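Local coordinates for protein oxidoreductase, short chain dehydrogenase/reductase family (Burkholderia thailandensis, PDB 5WJS) that binds NADH and is probably an oxidoreductase of the short-chain dehydrogenase/reductase family, at residues I168-S173 against I209-L214; V144-Q149 against K190-G195; A116-N121 against F151-V156. All coordinates share one frame; numbering follows the deposited sequence.

Contact 1. Residues I168-S173 against I209-L214; sequences IVNLGS and IRVNTL. With NAI (1,4-dihydronicotinamide adenine dinucleotide), chain C.
Val169 and Leu214 meet on one face of the Rossmann-type sheet, where strands 166-171 and 209-216 run parallel as neighbours. The two strands belong to one beta-alpha-beta unit, closed by helix 184-204. CG1 of Val169 lies anti to the backbone N (chi1 175°), and this carries it to Leu214 CB at 3.6 Å. The two side chains cross at a slant. Helix 249-260 packs on this same face, with Leu259 on Val169 and Met255 on Leu214.

The other face carries Ile168, Asn170, Val211 and Thr213. Ile168 and Val211 stand alongside each other, with Ile168 CG2 4.2 Å from Val211 CG1. Beyond them, Ile168 CD1 reaches Ile209 CG2. Asn170 turns its ND2 over CG1 of Val211, at 3.6 Å. The amide finds its polar partners outside the pair: OD1 takes a bond from Asn120 and ND2 gives one to Thr197. Both ends of this buried group are thus used, which should fix its rotation.

Five backbone hydrogen bonds join the strands. The one from Asn170 N to Asn212 O is almost straight, 179° at the hydrogen. A water bridges Ile168 O and Asn212 ND2, whose amide is also held by Ile267 and Gln270.

At the cofactor end, Leu171 CB lies 3.4 Å from O3D of the dihydronicotinamide ribose. Gly172 ends the pairing: its N donates to Leu214 O at 2.8 Å, while Thr213 CG2 sits 3.6 Å from that same Gly172 N.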
loop_
_atom_site.group_PDB
_atom_site.type_symbol
_atom_site.label_atom_id
_atom_site.label_comp_id
_atom_site.label_asym_id
_atom_site.label_seq_id
_atom_site.Cartn_x
_atom_site.Cartn_y
_atom_site.Cartn_z
ATOM N N ILE A 168 -9.094 -3.992 -9.623
ATOM C CA ILE A 168 -8.273 -4.560 -10.684
ATOM C C ILE A 168 -6.819 -4.283 -10.325
ATOM O O ILE A 168 -6.445 -3.134 -10.071
ATOM C CB ILE A 168 -8.652 -3.986 -12.057
ATOM C CG1 ILE A 168 -10.098 -4.389 -12.395
ATOM C CG2 ILE A 168 -7.649 -4.434 -13.135
ATOM C CD1 ILE A 168 -10.713 -3.682 -13.600
ATOM N N VAL A 169 -6.020 -5.335 -10.218
ATOM C CA VAL A 169 -4.616 -5.208 -9.833
ATOM C C VAL A 169 -3.788 -5.621 -11.044
ATOM O O VAL A 169 -3.851 -6.774 -11.496
ATOM C CB VAL A 169 -4.278 -6.048 -8.585
ATOM C CG1 VAL A 169 -2.784 -5.997 -8.273
ATOM C CG2 VAL A 169 -5.079 -5.569 -7.359
ATOM N N ASN A 170 -3.037 -4.673 -11.593
ATOM C CA ASN A 170 -2.192 -4.914 -12.755
ATOM C C ASN A 170 -0.745 -5.076 -12.302
ATOM O O ASN A 170 -0.242 -4.260 -11.531
ATOM C CB ASN A 170 -2.311 -3.762 -13.750
ATOM C CG ASN A 170 -3.724 -3.597 -14.298
ATOM O OD1 ASN A 170 -4.471 -4.566 -14.421
ATOM N ND2 ASN A 170 -4.083 -2.359 -14.658
ATOM N N LEU A 171 -0.077 -6.123 -12.770
ATOM C CA LEU A 171 1.299 -6.364 -12.353
ATOM C C LEU A 171 2.253 -5.538 -13.215
ATOM O O LEU A 171 2.314 -5.714 -14.439
ATOM C CB LEU A 171 1.636 -7.852 -12.430
ATOM C CG LEU A 171 1.368 -8.646 -11.138
ATOM C CD1 LEU A 171 2.437 -8.356 -10.061
ATOM C CD2 LEU A 171 -0.042 -8.387 -10.585
ATOM N N GLY A 172 2.987 -4.641 -12.576
ATOM C CA GLY A 172 4.050 -3.882 -13.200
ATOM C C GLY A 172 5.396 -4.545 -12.998
ATOM O O GLY A 172 5.491 -5.769 -12.839
ATOM N N SER A 173 6.452 -3.725 -12.984
ATOM C CA SER A 173 7.822 -4.207 -12.805
ATOM C C SER A 173 8.739 -3.041 -12.447
ATOM O O SER A 173 8.601 -1.955 -13.016
ATOM C CB SER A 173 8.341 -4.881 -14.089
ATOM O OG SER A 173 9.723 -5.192 -13.955
ATOM N N ILE A 209 -14.929 1.116 -9.130
ATOM C CA ILE A 209 -13.879 0.187 -9.534
ATOM C C ILE A 209 -12.523 0.854 -9.325
ATOM O O ILE A 209 -12.234 1.887 -9.939
ATOM C CB ILE A 209 -14.052 -0.230 -10.999
ATOM C CG1 ILE A 209 -15.384 -0.937 -11.186
ATOM C CG2 ILE A 209 -12.881 -1.102 -11.455
ATOM C CD1 ILE A 209 -15.824 -1.057 -12.664
ATOM N N ARG A 210 -11.697 0.279 -8.454
ATOM C CA ARG A 210 -10.318 0.724 -8.321
ATOM C C ARG A 210 -9.416 -0.035 -9.286
ATOM O O ARG A 210 -9.627 -1.218 -9.579
ATOM C CB ARG A 210 -9.787 0.525 -6.906
ATOM C CG ARG A 210 -10.637 1.106 -5.822
ATOM C CD ARG A 210 -10.530 0.183 -4.631
ATOM N NE ARG A 210 -11.728 -0.587 -4.417
ATOM C CZ ARG A 210 -11.809 -1.682 -3.663
ATOM N NH1 ARG A 210 -10.743 -2.191 -3.058
ATOM N NH2 ARG A 210 -12.979 -2.267 -3.523
ATOM N N VAL A 211 -8.400 0.663 -9.779
ATOM C CA VAL A 211 -7.392 0.079 -10.652
ATOM C C VAL A 211 -6.032 0.541 -10.143
ATOM O O VAL A 211 -5.795 1.747 -9.991
ATOM C CB VAL A 211 -7.595 0.474 -12.125
ATOM C CG1 VAL A 211 -6.670 -0.360 -13.038
ATOM C CG2 VAL A 211 -9.063 0.319 -12.549
ATOM N N ASN A 212 -5.153 -0.413 -9.855
ATOM C CA ASN A 212 -3.837 -0.122 -9.308
ATOM C C ASN A 212 -2.804 -0.989 -10.005
ATOM O O ASN A 212 -3.110 -2.089 -10.482
ATOM C CB ASN A 212 -3.774 -0.374 -7.793
ATOM C CG ASN A 212 -4.598 0.618 -7.007
ATOM O OD1 ASN A 212 -4.272 1.807 -6.970
ATOM N ND2 ASN A 212 -5.678 0.132 -6.355
ATOM N N THR A 213 -1.580 -0.477 -10.070
ATOM C CA THR A 213 -0.430 -1.258 -10.504
ATOM C C THR A 213 0.312 -1.760 -9.276
ATOM O O THR A 213 0.657 -0.978 -8.379
ATOM C CB THR A 213 0.512 -0.437 -11.387
ATOM O OG1 THR A 213 -0.232 0.098 -12.483
ATOM C CG2 THR A 213 1.649 -1.327 -11.947
ATOM N N LEU A 214 0.529 -3.060 -9.224
ATOM C CA LEU A 214 1.308 -3.681 -8.165
ATOM C C LEU A 214 2.684 -3.952 -8.752
ATOM O O LEU A 214 2.800 -4.682 -9.738
ATOM C CB LEU A 214 0.637 -4.974 -7.679
ATOM C CG LEU A 214 1.329 -5.787 -6.587
ATOM C CD1 LEU A 214 1.534 -4.921 -5.347
ATOM C CD2 LEU A 214 0.529 -7.064 -6.245
HETATM P PA NAI C . 6.740 -16.121 -14.324
HETATM O O1A NAI C . 7.259 -16.025 -15.737
HETATM O O2A NAI C . 7.655 -16.911 -13.389
HETATM O O5B NAI C . 5.258 -16.861 -14.322
HETATM C C5B NAI C . 4.259 -16.345 -15.178
HETATM C C4B NAI C . 3.029 -17.330 -15.030
HETATM O O4B NAI C . 2.041 -16.875 -16.145
HETATM C C3B NAI C . 3.387 -18.519 -15.291
HETATM O O3B NAI C . 2.683 -19.541 -14.492
HETATM C C2B NAI C . 3.001 -18.746 -16.899
HETATM O O2B NAI C . 2.758 -20.155 -17.095
HETATM C C1B NAI C . 1.971 -18.022 -17.155
HETATM N N9A NAI C . 2.221 -17.477 -18.509
HETATM C C8A NAI C . 3.220 -16.918 -19.190
HETATM N N7A NAI C . 2.773 -16.695 -20.438
HETATM C C5A NAI C . 1.510 -17.137 -20.510
HETATM C C6A NAI C . 0.639 -17.161 -21.577
HETATM N N6A NAI C . 0.502 -16.768 -23.018
HETATM N N1A NAI C . -0.589 -17.644 -21.428
HETATM C C2A NAI C . -0.983 -18.151 -20.223
HETATM N N3A NAI C . -0.104 -18.143 -19.161
HETATM C C4A NAI C . 1.143 -17.639 -19.324
HETATM O O3 NAI C . 6.458 -14.592 -13.757
HETATM P PN NAI C . 6.644 -14.145 -12.210
HETATM O O1N NAI C . 5.916 -15.081 -11.279
HETATM O O2N NAI C . 8.073 -14.073 -11.860
HETATM O O5D NAI C . 6.026 -12.569 -12.060
HETATM C C5D NAI C . 4.621 -12.382 -11.998
HETATM C C4D NAI C . 4.333 -10.874 -12.295
HETATM O O4D NAI C . 5.158 -10.104 -11.605
HETATM C C3D NAI C . 4.656 -10.625 -13.751
HETATM O O3D NAI C . 3.683 -9.830 -14.290
HETATM C C2D NAI C . 6.032 -9.922 -13.728
HETATM O O2D NAI C . 6.252 -9.071 -14.942
HETATM C C1D NAI C . 6.006 -9.230 -12.627
HETATM N N1N NAI C . 7.362 -9.038 -12.079
HETATM C C2N NAI C . 8.001 -10.113 -11.328
HETATM C C3N NAI C . 9.472 -9.954 -10.854
HETATM C C7N NAI C . 10.155 -11.156 -10.154
HETATM O O7N NAI C . 11.263 -11.051 -9.751
HETATM N N7N NAI C . 9.412 -12.434 -9.995
HETATM C C4N NAI C . 10.212 -8.605 -10.958
HETATM C C5N NAI C . 9.283 -7.427 -11.393
HETATM C C6N NAI C . 8.075 -7.775 -12.285
HETATM O O HOH W 1 -6.610 -2.334 -7.396
#

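Contact 2. Residues V144-Q149 against K190-G195. With NAI (1,4-dihydronicotinamide adenine dinucleotide), chain C.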
loop_
_atom_site.group_PDB
_atom_site.type_symbol
_atom_site.label_atom_id
_atom_site.label_comp_id
_atom_site.label_asym_id
_atom_site.label_seq_id
_atom_site.Cartn_x
_atom_site.Cartn_y
_atom_site.Cartn_z
ATOM N N VAL A 144 1.986 -11.037 -24.579
ATOM C CA VAL A 144 2.095 -11.775 -23.322
ATOM C C VAL A 144 2.340 -10.873 -22.114
ATOM O O VAL A 144 2.131 -11.310 -20.966
ATOM C CB VAL A 144 3.194 -12.853 -23.439
ATOM C CG1 VAL A 144 4.596 -12.245 -23.375
ATOM C CG2 VAL A 144 3.015 -13.943 -22.370
ATOM N N ASN A 145 2.734 -9.621 -22.320
ATOM C CA ASN A 145 3.094 -8.766 -21.197
ATOM C C ASN A 145 2.151 -7.599 -20.968
ATOM O O ASN A 145 2.066 -7.120 -19.836
ATOM C CB ASN A 145 4.523 -8.232 -21.369
ATOM C CG ASN A 145 5.570 -9.316 -21.129
ATOM O OD1 ASN A 145 5.582 -9.940 -20.068
ATOM N ND2 ASN A 145 6.432 -9.563 -22.122
ATOM N N LEU A 146 1.437 -7.126 -21.990
ATOM C CA LEU A 146 0.554 -5.984 -21.775
ATOM C C LEU A 146 -0.871 -6.241 -22.262
ATOM O O LEU A 146 -1.836 -5.987 -21.533
ATOM C CB LEU A 146 1.110 -4.732 -22.465
ATOM C CG LEU A 146 0.130 -3.556 -22.595
ATOM C CD1 LEU A 146 -0.139 -2.897 -21.234
ATOM C CD2 LEU A 146 0.639 -2.530 -23.618
ATOM N N ARG A 147 -1.009 -6.739 -23.492
ATOM C CA ARG A 147 -2.314 -6.764 -24.153
ATOM C C ARG A 147 -3.366 -7.516 -23.338
ATOM O O ARG A 147 -4.509 -7.055 -23.211
ATOM C CB ARG A 147 -2.184 -7.384 -25.547
ATOM C CG ARG A 147 -3.458 -7.266 -26.365
ATOM C CD ARG A 147 -3.255 -7.604 -27.812
ATOM N NE ARG A 147 -3.099 -9.037 -27.988
ATOM C CZ ARG A 147 -3.027 -9.643 -29.165
ATOM N NH1 ARG A 147 -3.105 -8.937 -30.287
ATOM N NH2 ARG A 147 -2.876 -10.957 -29.218
ATOM N N HIS A 148 -3.017 -8.696 -22.803
ATOM C CA HIS A 148 -4.014 -9.469 -22.061
ATOM C C HIS A 148 -4.500 -8.735 -20.816
ATOM O O HIS A 148 -5.623 -8.984 -20.360
ATOM C CB HIS A 148 -3.472 -10.843 -21.678
ATOM C CG HIS A 148 -2.284 -10.794 -20.768
ATOM N ND1 HIS A 148 -2.397 -10.618 -19.405
ATOM C CD2 HIS A 148 -0.958 -10.900 -21.026
ATOM C CE1 HIS A 148 -1.194 -10.628 -18.859
ATOM N NE2 HIS A 148 -0.300 -10.792 -19.820
ATOM N N GLN A 149 -3.708 -7.807 -20.279
ATOM C CA GLN A 149 -4.180 -7.029 -19.137
ATOM C C GLN A 149 -5.362 -6.150 -19.524
ATOM O O GLN A 149 -6.339 -6.045 -18.774
ATOM C CB GLN A 149 -3.047 -6.183 -18.560
ATOM C CG GLN A 149 -1.868 -6.978 -18.028
ATOM C CD GLN A 149 -1.143 -6.232 -16.915
ATOM O OE1 GLN A 149 -1.705 -5.318 -16.314
ATOM N NE2 GLN A 149 0.096 -6.617 -16.632
ATOM N N LYS A 190 5.974 -3.161 -19.587
ATOM C CA LYS A 190 5.739 -3.013 -18.158
ATOM C C LYS A 190 5.516 -1.550 -17.773
ATOM O O LYS A 190 4.662 -1.251 -16.930
ATOM C CB LYS A 190 6.912 -3.642 -17.395
ATOM C CG LYS A 190 6.839 -5.189 -17.386
ATOM C CD LYS A 190 5.674 -5.644 -16.477
ATOM C CE LYS A 190 4.984 -6.894 -16.955
ATOM N NZ LYS A 190 4.035 -7.468 -15.922
ATOM N N ALA A 191 6.265 -0.623 -18.382
ATOM C CA ALA A 191 5.953 0.797 -18.211
ATOM C C ALA A 191 4.575 1.140 -18.770
ATOM O O ALA A 191 3.909 2.050 -18.267
ATOM C CB ALA A 191 7.007 1.659 -18.897
ATOM N N ALA A 192 4.145 0.444 -19.822
ATOM C CA ALA A 192 2.842 0.730 -20.403
ATOM C C ALA A 192 1.721 0.496 -19.401
ATOM O O ALA A 192 0.659 1.121 -19.502
ATOM C CB ALA A 192 2.626 -0.138 -21.644
ATOM N N VAL A 193 1.938 -0.396 -18.431
ATOM C CA VAL A 193 0.904 -0.713 -17.450
ATOM C C VAL A 193 0.519 0.524 -16.628
ATOM O O VAL A 193 -0.624 0.645 -16.165
ATOM C CB VAL A 193 1.388 -1.891 -16.579
ATOM C CG1 VAL A 193 0.430 -2.155 -15.438
ATOM C CG2 VAL A 193 1.567 -3.175 -17.459
ATOM N N GLN A 194 1.440 1.472 -16.465
ATOM C CA GLN A 194 1.107 2.724 -15.780
ATOM C C GLN A 194 -0.021 3.465 -16.483
ATOM O O GLN A 194 -0.996 3.886 -15.847
ATOM C CB GLN A 194 2.328 3.629 -15.715
ATOM C CG GLN A 194 3.152 3.502 -14.494
ATOM C CD GLN A 194 3.929 4.776 -14.234
ATOM O OE1 GLN A 194 4.851 5.089 -14.964
ATOM N NE2 GLN A 194 3.537 5.529 -13.200
ATOM N N GLY A 195 0.126 3.699 -17.790
ATOM C CA GLY A 195 -0.922 4.397 -18.519
ATOM C C GLY A 195 -2.225 3.624 -18.515
ATOM O O GLY A 195 -3.298 4.201 -18.340
HETATM P PA NAI C . 6.740 -16.121 -14.324
HETATM O O1A NAI C . 7.259 -16.025 -15.737
HETATM O O2A NAI C . 7.655 -16.911 -13.389
HETATM O O5B NAI C . 5.258 -16.861 -14.322
HETATM C C5B NAI C . 4.259 -16.345 -15.178
HETATM C C4B NAI C . 3.029 -17.330 -15.030
HETATM O O4B NAI C . 2.041 -16.875 -16.145
HETATM C C3B NAI C . 3.387 -18.519 -15.291
HETATM O O3B NAI C . 2.683 -19.541 -14.492
HETATM C C2B NAI C . 3.001 -18.746 -16.899
HETATM O O2B NAI C . 2.758 -20.155 -17.095
HETATM C C1B NAI C . 1.971 -18.022 -17.155
HETATM N N9A NAI C . 2.221 -17.477 -18.509
HETATM C C8A NAI C . 3.220 -16.918 -19.190
HETATM N N7A NAI C . 2.773 -16.695 -20.438
HETATM C C5A NAI C . 1.510 -17.137 -20.510
HETATM C C6A NAI C . 0.639 -17.161 -21.577
HETATM N N6A NAI C . 0.502 -16.768 -23.018
HETATM N N1A NAI C . -0.589 -17.644 -21.428
HETATM C C2A NAI C . -0.983 -18.151 -20.223
HETATM N N3A NAI C . -0.104 -18.143 -19.161
HETATM C C4A NAI C . 1.143 -17.639 -19.324
HETATM O O3 NAI C . 6.458 -14.592 -13.757
HETATM P PN NAI C . 6.644 -14.145 -12.210
HETATM O O1N NAI C . 5.916 -15.081 -11.279
HETATM O O2N NAI C . 8.073 -14.073 -11.860
HETATM O O5D NAI C . 6.026 -12.569 -12.060
HETATM C C5D NAI C . 4.621 -12.382 -11.998
HETATM C C4D NAI C . 4.333 -10.874 -12.295
HETATM O O4D NAI C . 5.158 -10.104 -11.605
HETATM C C3D NAI C . 4.656 -10.625 -13.751
HETATM O O3D NAI C . 3.683 -9.830 -14.290
HETATM C C2D NAI C . 6.032 -9.922 -13.728
HETATM O O2D NAI C . 6.252 -9.071 -14.942
HETATM C C1D NAI C . 6.006 -9.230 -12.627
HETATM N N1N NAI C . 7.362 -9.038 -12.079
HETATM C C2N NAI C . 8.001 -10.113 -11.328
HETATM C C3N NAI C . 9.472 -9.954 -10.854
HETATM C C7N NAI C . 10.155 -11.156 -10.154
HETATM O O7N NAI C . 11.263 -11.051 -9.751
HETATM N N7N NAI C . 9.412 -12.434 -9.995
HETATM C C4N NAI C . 10.212 -8.605 -10.958
HETATM C C5N NAI C . 9.283 -7.427 -11.393
HETATM C C6N NAI C . 8.075 -7.775 -12.285
HETATM O O HOH W 2 2.174 -8.624 -17.577
#
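Leu146 and Ala192 form the tight apolar part of this helix pair. Both methyl groups of Leu146 touch the single methyl of Ala192, CD2 at 3.7 Å from Ala192 CB and CD1 slightly farther. A chi1 of 166° turns the Leu146 branch away from its own backbone N and swings these methyls to the other helix. Leu146 CD1 also passes Val193 CG2 at 4.2 Å, the two side chains running opposite ways. Leu146 and Ala192 are both partly exposed, so this close patch lies on the solvent side.

The buried side is built differently, from sparse polar contacts joined by a water. Gln149 lies across Val193, its NE2 3.8 Å from Val193 CG2. The same NE2 donates to Leu171 O on the neighbouring strand.

Helices 135-163 and 184-204 lie on one side of the Rossmann-type sheet. The axes of segments 144-149 and 190-195 come within 9.2 Å, 23° apart. Tyr186 and Lys190 have the Tyr-x-x-x-Lys spacing of the family. Near the cofactor a water links the helices, together with the ends of Gln149 and Lys190. It donates to Asn145 O and accepts from Gln149 NE2 and from Lys190 NZ, the last at 2.7 Å. A water between this carbonyl and the lysine is consistent with the proton relay proposed for the family.

Lys190 starts out away from segment 144-149, then folds back through its middle torsions. Its NZ donates to both hydroxyls of the dihydronicotinamide ribose, at 2.9 Å from NAI O2D and from NAI O3D. Leu171 O is a further partner of NZ. Asn145 points toward the Lys190 helix, but its OD1 accepts from Asn124 N, and its side chain packs on Tyr186.

Contact 3. Residues A116-N121 against F151-V156. With NAI (1,4-dihydronicotinamide adenine dinucleotide), chain C.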
loop_
_atom_site.group_PDB
_atom_site.type_symbol
_atom_site.label_atom_id
_atom_site.label_comp_id
_atom_site.label_asym_id
_atom_site.label_seq_id
_atom_site.Cartn_x
_atom_site.Cartn_y
_atom_site.Cartn_z
ATOM N N ALA A 116 -15.461 -10.112 -8.930
ATOM C CA ALA A 116 -15.314 -8.949 -8.058
ATOM C C ALA A 116 -13.907 -8.368 -8.051
ATOM O O ALA A 116 -13.749 -7.160 -7.829
ATOM C CB ALA A 116 -15.709 -9.306 -6.622
ATOM N N ALA A 117 -12.883 -9.194 -8.277
ATOM C CA ALA A 117 -11.498 -8.742 -8.275
ATOM C C ALA A 117 -10.706 -9.493 -9.339
ATOM O O ALA A 117 -10.897 -10.698 -9.537
ATOM C CB ALA A 117 -10.863 -8.934 -6.892
ATOM N N LEU A 118 -9.813 -8.772 -10.018
ATOM C CA LEU A 118 -8.976 -9.312 -11.087
ATOM C C LEU A 118 -7.517 -8.983 -10.803
ATOM O O LEU A 118 -7.175 -7.815 -10.591
ATOM C CB LEU A 118 -9.384 -8.729 -12.457
ATOM C CG LEU A 118 -8.437 -8.923 -13.649
ATOM C CD1 LEU A 118 -8.304 -10.402 -14.024
ATOM C CD2 LEU A 118 -8.901 -8.094 -14.866
ATOM N N VAL A 119 -6.656 -9.997 -10.818
ATOM C CA VAL A 119 -5.215 -9.795 -10.712
ATOM C C VAL A 119 -4.595 -10.177 -12.049
ATOM O O VAL A 119 -4.539 -11.368 -12.401
ATOM C CB VAL A 119 -4.593 -10.602 -9.567
ATOM C CG1 VAL A 119 -3.089 -10.319 -9.500
ATOM C CG2 VAL A 119 -5.271 -10.263 -8.245
ATOM N N ASN A 120 -4.134 -9.167 -12.796
ATOM C CA ASN A 120 -3.537 -9.355 -14.123
ATOM C C ASN A 120 -2.053 -9.630 -13.930
ATOM O O ASN A 120 -1.246 -8.709 -13.882
ATOM C CB ASN A 120 -3.733 -8.119 -15.001
ATOM C CG ASN A 120 -5.136 -7.995 -15.558
ATOM O OD1 ASN A 120 -5.698 -8.943 -16.120
ATOM N ND2 ASN A 120 -5.705 -6.803 -15.430
ATOM N N ASN A 121 -1.677 -10.906 -13.843
ATOM C CA ASN A 121 -0.331 -11.257 -13.405
ATOM C C ASN A 121 0.566 -11.854 -14.490
ATOM O O ASN A 121 1.784 -11.695 -14.415
ATOM C CB ASN A 121 -0.428 -12.227 -12.216
ATOM C CG ASN A 121 0.865 -12.947 -11.926
ATOM O OD1 ASN A 121 1.707 -12.453 -11.168
ATOM N ND2 ASN A 121 1.017 -14.151 -12.492
ATOM N N PHE A 151 -7.521 -6.705 -21.999
ATOM C CA PHE A 151 -8.697 -7.461 -22.401
ATOM C C PHE A 151 -9.303 -8.246 -21.246
ATOM O O PHE A 151 -10.529 -8.399 -21.199
ATOM C CB PHE A 151 -8.352 -8.352 -23.597
ATOM C CG PHE A 151 -8.269 -7.580 -24.900
ATOM C CD1 PHE A 151 -9.429 -7.162 -25.545
ATOM C CD2 PHE A 151 -7.041 -7.233 -25.445
ATOM C CE1 PHE A 151 -9.367 -6.443 -26.729
ATOM C CE2 PHE A 151 -6.960 -6.516 -26.631
ATOM C CZ PHE A 151 -8.122 -6.111 -27.275
ATOM N N ALA A 152 -8.494 -8.717 -20.293
ATOM C CA ALA A 152 -9.085 -9.302 -19.089
ATOM C C ALA A 152 -9.854 -8.254 -18.292
ATOM O O ALA A 152 -10.944 -8.532 -17.777
ATOM C CB ALA A 152 -8.013 -9.955 -18.219
ATOM N N ALA A 153 -9.305 -7.039 -18.181
ATOM C CA ALA A 153 -10.051 -5.932 -17.585
ATOM C C ALA A 153 -11.346 -5.658 -18.351
ATOM O O ALA A 153 -12.418 -5.494 -17.756
ATOM C CB ALA A 153 -9.178 -4.674 -17.549
ATOM N N GLN A 154 -11.263 -5.607 -19.680
ATOM C CA GLN A 154 -12.451 -5.335 -20.485
ATOM C C GLN A 154 -13.547 -6.350 -20.205
ATOM O O GLN A 154 -14.735 -6.002 -20.215
ATOM C CB GLN A 154 -12.079 -5.335 -21.968
ATOM C CG GLN A 154 -13.243 -5.175 -22.956
ATOM C CD GLN A 154 -12.794 -5.476 -24.384
ATOM O OE1 GLN A 154 -12.486 -6.625 -24.723
ATOM N NE2 GLN A 154 -12.742 -4.446 -25.220
ATOM N N ALA A 155 -13.165 -7.598 -19.918
ATOM C CA ALA A 155 -14.122 -8.683 -19.770
ATOM C C ALA A 155 -14.738 -8.764 -18.374
ATOM O O ALA A 155 -15.686 -9.529 -18.188
ATOM C CB ALA A 155 -13.457 -10.021 -20.114
ATOM N N VAL A 156 -14.247 -8.007 -17.390
ATOM C CA VAL A 156 -14.814 -8.067 -16.044
ATOM C C VAL A 156 -15.476 -6.763 -15.625
ATOM O O VAL A 156 -16.054 -6.704 -14.533
ATOM C CB VAL A 156 -13.761 -8.492 -14.995
ATOM C CG1 VAL A 156 -13.105 -9.820 -15.378
ATOM C CG2 VAL A 156 -12.718 -7.410 -14.792
HETATM P PA NAI C . 6.740 -16.121 -14.324
HETATM O O1A NAI C . 7.259 -16.025 -15.737
HETATM O O2A NAI C . 7.655 -16.911 -13.389
HETATM O O5B NAI C . 5.258 -16.861 -14.322
HETATM C C5B NAI C . 4.259 -16.345 -15.178
HETATM C C4B NAI C . 3.029 -17.330 -15.030
HETATM O O4B NAI C . 2.041 -16.875 -16.145
HETATM C C3B NAI C . 3.387 -18.519 -15.291
HETATM O O3B NAI C . 2.683 -19.541 -14.492
HETATM C C2B NAI C . 3.001 -18.746 -16.899
HETATM O O2B NAI C . 2.758 -20.155 -17.095
HETATM C C1B NAI C . 1.971 -18.022 -17.155
HETATM N N9A NAI C . 2.221 -17.477 -18.509
HETATM C C8A NAI C . 3.220 -16.918 -19.190
HETATM N N7A NAI C . 2.773 -16.695 -20.438
HETATM C C5A NAI C . 1.510 -17.137 -20.510
HETATM C C6A NAI C . 0.639 -17.161 -21.577
HETATM N N6A NAI C . 0.502 -16.768 -23.018
HETATM N N1A NAI C . -0.589 -17.644 -21.428
HETATM C C2A NAI C . -0.983 -18.151 -20.223
HETATM N N3A NAI C . -0.104 -18.143 -19.161
HETATM C C4A NAI C . 1.143 -17.639 -19.324
HETATM O O3 NAI C . 6.458 -14.592 -13.757
HETATM P PN NAI C . 6.644 -14.145 -12.210
HETATM O O1N NAI C . 5.916 -15.081 -11.279
HETATM O O2N NAI C . 8.073 -14.073 -11.860
HETATM O O5D NAI C . 6.026 -12.569 -12.060
HETATM C C5D NAI C . 4.621 -12.382 -11.998
HETATM C C4D NAI C . 4.333 -10.874 -12.295
HETATM O O4D NAI C . 5.158 -10.104 -11.605
HETATM C C3D NAI C . 4.656 -10.625 -13.751
HETATM O O3D NAI C . 3.683 -9.830 -14.290
HETATM C C2D NAI C . 6.032 -9.922 -13.728
HETATM O O2D NAI C . 6.252 -9.071 -14.942
HETATM C C1D NAI C . 6.006 -9.230 -12.627
HETATM N N1N NAI C . 7.362 -9.038 -12.079
HETATM C C2N NAI C . 8.001 -10.113 -11.328
HETATM C C3N NAI C . 9.472 -9.954 -10.854
HETATM C C7N NAI C . 10.155 -11.156 -10.154
HETATM O O7N NAI C . 11.263 -11.051 -9.751
HETATM N N7N NAI C . 9.412 -12.434 -9.995
HETATM C C4N NAI C . 10.212 -8.605 -10.958
HETATM C C5N NAI C . 9.283 -7.427 -11.393
HETATM C C6N NAI C . 8.075 -7.775 -12.285
#
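Leu118 reaches from strand 117-120 into the helix packed on it and makes most of this contact. Its CB points toward segment 151-156. CG extends the chain on the far side from the Leu118 N, with chi1 at 166°. Of the two methyls, CD2 does the touching. It is pressed against the backbone between two alanines, 3.5 Å from Ala153 N and 3.6 Å from Ala152 C. The same methyl lies 3.9 Å from Ala152 CB and 3.9 Å from Val156 CG2. One methyl therefore touches three residues, Ala152, Ala153 and Val156, spread over about one turn of the helix. The small side chains of Ala152 and Ala153 let it come this close to the main chain.

Asn120 is the second side chain toward the helix. Its OD1 rests 3.3 Å from Ala152 CB, a van der Waals contact. ND2 is bonded to OD1 of Asn170 on the neighbouring strand. That bond ties the amide to the sheet and sets which end meets the alanine.

Strand and helix belong to the Rossmann-type fold of the short-chain dehydrogenases. The helix runs back antiparallel to the strand, 172° between the short segments, and covers part of one face of the sheet. Ile105 of helix 98-112 also packs on Ala152. At the end of the strand the chain turns to the cofactor. The dihydronicotinamide ribose donates from O3D to Asn121 O at 2.7 Å, and Asn121 OD1 lies against C5D of the same ribose.

Across strand and helix the chemistry is almost wholly apolar. This implies that the two segments meet by van der Waals fit, while Asn120 ND2 is spent on Asn170 and Asn121 O on the ribose.

All three contacts are largely buried, but contact 2 reaches the surface at one edge, through Leu146 and Ala192. Contact 1 is strand on strand and rests on backbone hydrogen bonds. Contact 3 is strand against helix and works by apolar fit. Contact 2 sets helix beside helix; it relies on a water shared by Asn145, Gln149 and Lys190 and on no direct polar bond between its segments. Contacts 2 and 3 share helix 135-163, while strands 117-120 and 166-171 put contacts 3 and 1 side by side in one sheet. Val169 O and Asn120 N join those strands at 2.7 Å. Each contact also touches the NADH, so the sheet and the two helices meet at the cofactor.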